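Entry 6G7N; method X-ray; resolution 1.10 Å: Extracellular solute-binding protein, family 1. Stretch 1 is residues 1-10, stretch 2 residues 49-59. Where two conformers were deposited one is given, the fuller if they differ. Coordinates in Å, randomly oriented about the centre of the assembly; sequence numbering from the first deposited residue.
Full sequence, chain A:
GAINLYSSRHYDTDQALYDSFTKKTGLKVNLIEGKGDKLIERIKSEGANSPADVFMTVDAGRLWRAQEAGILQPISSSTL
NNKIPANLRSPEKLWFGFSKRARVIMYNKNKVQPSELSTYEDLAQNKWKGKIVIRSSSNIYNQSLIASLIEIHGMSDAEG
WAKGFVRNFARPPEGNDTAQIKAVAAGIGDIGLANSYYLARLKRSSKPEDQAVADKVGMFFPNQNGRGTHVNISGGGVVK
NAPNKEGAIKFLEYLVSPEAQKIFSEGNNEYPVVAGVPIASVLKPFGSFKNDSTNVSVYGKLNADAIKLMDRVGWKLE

Stretch 1, residues 1-10: GAINLYSSRH
Stretch 2, residues 49-59: NSPADVFMTVD

Leu 5, Val 54 and Met 56 form the apolar centre of the contact, on the sheet face they share with Ser 7. Leu 5 (chi1 t, chi2 p) brings CD1 to 3.7 Å from Val 54 CG1 and 3.8 Å from Met 56 CG; Val 54 is t, and Met 56 (m, t, p) leads its end away from the neighbouring strand. On the other face, with Phe 55 (t), Tyr 6 adopts chi1 -80° and chi2 43°, which lays its ring over Ala 52: the methyl CB sits 3.5 Å from the ring centroid, 12° off the normal, a CH-pi contact.

These side chains project from two parallel strands, residues 2-7 and a second strand running through Val 54 to Val 58, whose axes cross at -21° and approach to 4.7 Å. Leu 5 pairs with Val 54, Tyr 6 with Phe 55 and Ser 7 with Met 56, at CA-CA distances of 4.9, 4.9 and 4.5 Å. Backbone phi/psi values lie near -97/112 for Leu 5 and Tyr 6, and between -115/129 and -130/143 for residues 54-56. In the parallel pattern, Tyr 6 bonds to the residues flanking its partner Phe 55: Tyr 6 N donates to Val 54 O (2.8 Å) and Met 56 N to Tyr 6 O (2.9 Å). Just past the first strand, Ser 8 N donates to Met 56 O (3.1 Å).

At the start of the ladder, Asn 4 O accepts from both Asp 53 N (2.9 Å) and Val 54 N (3.1 Å). Asp 53 (chi1 -73°) receives Asn 4 N at OD2 (2.8 Å), while Asn 4 (m) donates ND2 to Pro 51 O (2.9 Å). A water bridges Ala 2 O (3.0 Å) and Asp 53 OD2 (2.7 Å), donating to both.

At the far end, Thr 57 OG1 (chi1 t) donates to Ser 8 OG (chi1 p) at 2.7 Å. Beyond it, Arg 9 CD packs 3.6 Å from Val 58 CG1.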

# COMPACT_ATOMS: atom_id res chain seq x y z
N GLY A 1 19.82 23.83 8.06
CA GLY A 1 20.10 23.42 6.66
C GLY A 1 19.84 21.96 6.30
O GLY A 1 20.39 21.45 5.32
N ALA A 2 19.01 21.29 7.08
CA ALA A 2 18.69 19.89 6.85
C ALA A 2 17.31 19.57 7.34
O ALA A 2 16.72 20.27 8.17
CB ALA A 2 19.71 19.00 7.55
N ILE A 3 16.81 18.44 6.85
CA ILE A 3 15.64 17.80 7.44
C ILE A 3 16.00 16.37 7.86
O ILE A 3 16.82 15.72 7.21
CB ILE A 3 14.43 17.80 6.51
CG1 ILE A 3 14.75 17.07 5.19
CG2 ILE A 3 13.99 19.22 6.24
CD1 ILE A 3 13.51 16.77 4.40
N ASN A 4 15.32 15.88 8.88
CA ASN A 4 15.47 14.52 9.35
C ASN A 4 14.26 13.70 8.90
O ASN A 4 13.15 13.91 9.40
CB ASN A 4 15.62 14.51 10.86
CG ASN A 4 16.83 15.29 11.31
OD1 ASN A 4 17.92 15.08 10.79
ND2 ASN A 4 16.64 16.21 12.25
N LEU A 5 14.53 12.79 7.96
CA LEU A 5 13.52 11.90 7.38
C LEU A 5 13.57 10.56 8.08
O LEU A 5 14.57 9.84 7.96
CB LEU A 5 13.82 11.74 5.91
CG LEU A 5 12.97 10.72 5.14
CD1 LEU A 5 11.47 10.98 5.21
CD2 LEU A 5 13.43 10.58 3.69
N TYR A 6 12.51 10.24 8.83
CA TYR A 6 12.35 8.91 9.47
C TYR A 6 11.45 8.10 8.53
O TYR A 6 10.28 8.42 8.35
CB TYR A 6 11.68 9.04 10.83
CG TYR A 6 12.54 9.46 12.00
CD1 TYR A 6 13.48 10.48 11.89
CD2 TYR A 6 12.34 8.89 13.24
CE1 TYR A 6 14.24 10.88 12.99
CE2 TYR A 6 13.06 9.29 14.35
CZ TYR A 6 14.01 10.28 14.23
OH TYR A 6 14.72 10.68 15.35
N SER A 7 12.01 7.08 7.89
CA SER A 7 11.27 6.35 6.85
C SER A 7 11.49 4.85 6.93
O SER A 7 12.62 4.38 7.12
CB SER A 7 11.68 6.82 5.46
OG SER A 7 10.97 6.10 4.47
N SER A 8 10.41 4.11 6.72
CA SER A 8 10.48 2.66 6.47
C SER A 8 10.45 2.28 4.98
O SER A 8 10.44 1.09 4.63
CB SER A 8 9.35 1.96 7.22
OG SER A 8 8.08 2.30 6.68
N ARG A 9 10.38 3.29 4.12
CA ARG A 9 10.02 3.16 2.68
C ARG A 9 11.17 3.55 1.75
O ARG A 9 11.00 3.61 0.52
CB ARG A 9 8.73 4.01 2.45
CG ARG A 9 8.18 4.18 1.01
CD ARG A 9 7.93 2.90 0.23
NE ARG A 9 7.41 3.18 -1.11
CZ ARG A 9 8.16 3.62 -2.11
NH1 ARG A 9 9.46 3.78 -1.97
NH2 ARG A 9 7.58 3.89 -3.28
N HIS A 10 12.36 3.76 2.30
CA HIS A 10 13.50 4.14 1.49
C HIS A 10 13.98 2.95 0.65
O HIS A 10 14.18 1.85 1.15
CB HIS A 10 14.66 4.64 2.39
CG HIS A 10 15.95 4.85 1.67
ND1 HIS A 10 16.25 6.02 1.00
CD2 HIS A 10 17.01 4.03 1.51
CE1 HIS A 10 17.46 5.90 0.47
NE2 HIS A 10 17.93 4.69 0.75
N ASN A 49 11.46 15.97 22.36
CA ASN A 49 12.90 15.97 22.04
C ASN A 49 13.21 15.32 20.70
O ASN A 49 14.37 15.29 20.30
CB ASN A 49 13.72 15.31 23.17
CG ASN A 49 13.54 16.01 24.50
OD1 ASN A 49 13.76 17.22 24.61
ND2 ASN A 49 13.07 15.28 25.50
N SER A 50 12.21 14.84 19.97
CA SER A 50 12.50 14.16 18.71
C SER A 50 13.06 15.11 17.64
O SER A 50 12.48 16.18 17.38
CB SER A 50 11.27 13.50 18.12
OG SER A 50 11.63 12.76 16.96
N PRO A 51 14.15 14.71 16.96
CA PRO A 51 14.61 15.51 15.81
C PRO A 51 13.82 15.25 14.52
O PRO A 51 14.07 15.93 13.54
CB PRO A 51 16.07 15.07 15.62
CG PRO A 51 16.15 13.73 16.27
CD PRO A 51 15.08 13.62 17.30
N ALA A 52 12.90 14.30 14.52
CA ALA A 52 12.23 13.93 13.27
C ALA A 52 11.46 15.11 12.68
O ALA A 52 10.71 15.81 13.37
CB ALA A 52 11.30 12.75 13.49
N ASP A 53 11.63 15.30 11.37
CA ASP A 53 10.90 16.33 10.61
C ASP A 53 9.78 15.73 9.75
O ASP A 53 8.69 16.28 9.66
CB ASP A 53 11.84 17.09 9.68
CG ASP A 53 12.75 18.05 10.43
OD1 ASP A 53 12.20 18.95 11.12
OD2 ASP A 53 13.99 17.93 10.29
N VAL A 54 10.11 14.65 9.05
CA VAL A 54 9.17 13.96 8.14
C VAL A 54 9.15 12.49 8.53
O VAL A 54 10.21 11.90 8.78
CB VAL A 54 9.59 14.11 6.67
CG1 VAL A 54 8.69 13.31 5.75
CG2 VAL A 54 9.61 15.57 6.27
N PHE A 55 7.96 11.90 8.56
CA PHE A 55 7.76 10.45 8.78
C PHE A 55 7.15 9.90 7.49
O PHE A 55 6.15 10.42 7.01
CB PHE A 55 6.84 10.21 9.99
CG PHE A 55 6.39 8.78 10.11
CD1 PHE A 55 7.31 7.77 10.39
CD2 PHE A 55 5.06 8.41 9.88
CE1 PHE A 55 6.92 6.46 10.46
CE2 PHE A 55 4.68 7.08 10.00
CZ PHE A 55 5.61 6.11 10.29
N MET A 56 7.75 8.83 6.97
CA MET A 56 7.21 8.12 5.81
C MET A 56 7.13 6.63 6.06
O MET A 56 8.02 6.02 6.69
CB MET A 56 8.04 8.35 4.56
CG MET A 56 8.01 9.78 4.09
SD MET A 56 8.79 10.11 2.52
CE MET A 56 7.53 9.53 1.42
N THR A 57 6.06 6.01 5.54
CA THR A 57 5.86 4.58 5.68
C THR A 57 4.92 4.11 4.61
O THR A 57 4.54 4.87 3.72
CB THR A 57 5.40 4.22 7.11
OG1 THR A 57 5.53 2.82 7.35
CG2 THR A 57 3.95 4.64 7.38
N VAL A 58 4.56 2.82 4.65
CA VAL A 58 3.54 2.28 3.74
C VAL A 58 2.28 1.89 4.50
O VAL A 58 2.34 1.46 5.67
CB VAL A 58 3.99 1.11 2.82
CG1 VAL A 58 5.33 1.44 2.19
CG2 VAL A 58 4.07 -0.20 3.56
N ASP A 59 1.18 2.06 3.78
CA ASP A 59 -0.19 1.69 4.14
C ASP A 59 -0.89 2.78 4.93
O ASP A 59 -0.39 3.20 5.98
CB ASP A 59 -0.30 0.29 4.80
CG ASP A 59 -1.64 -0.34 4.54
OD1 ASP A 59 -2.64 0.19 5.05
OD2 ASP A 59 -1.67 -1.32 3.77
O HOH W 1 15.94 19.69 10.96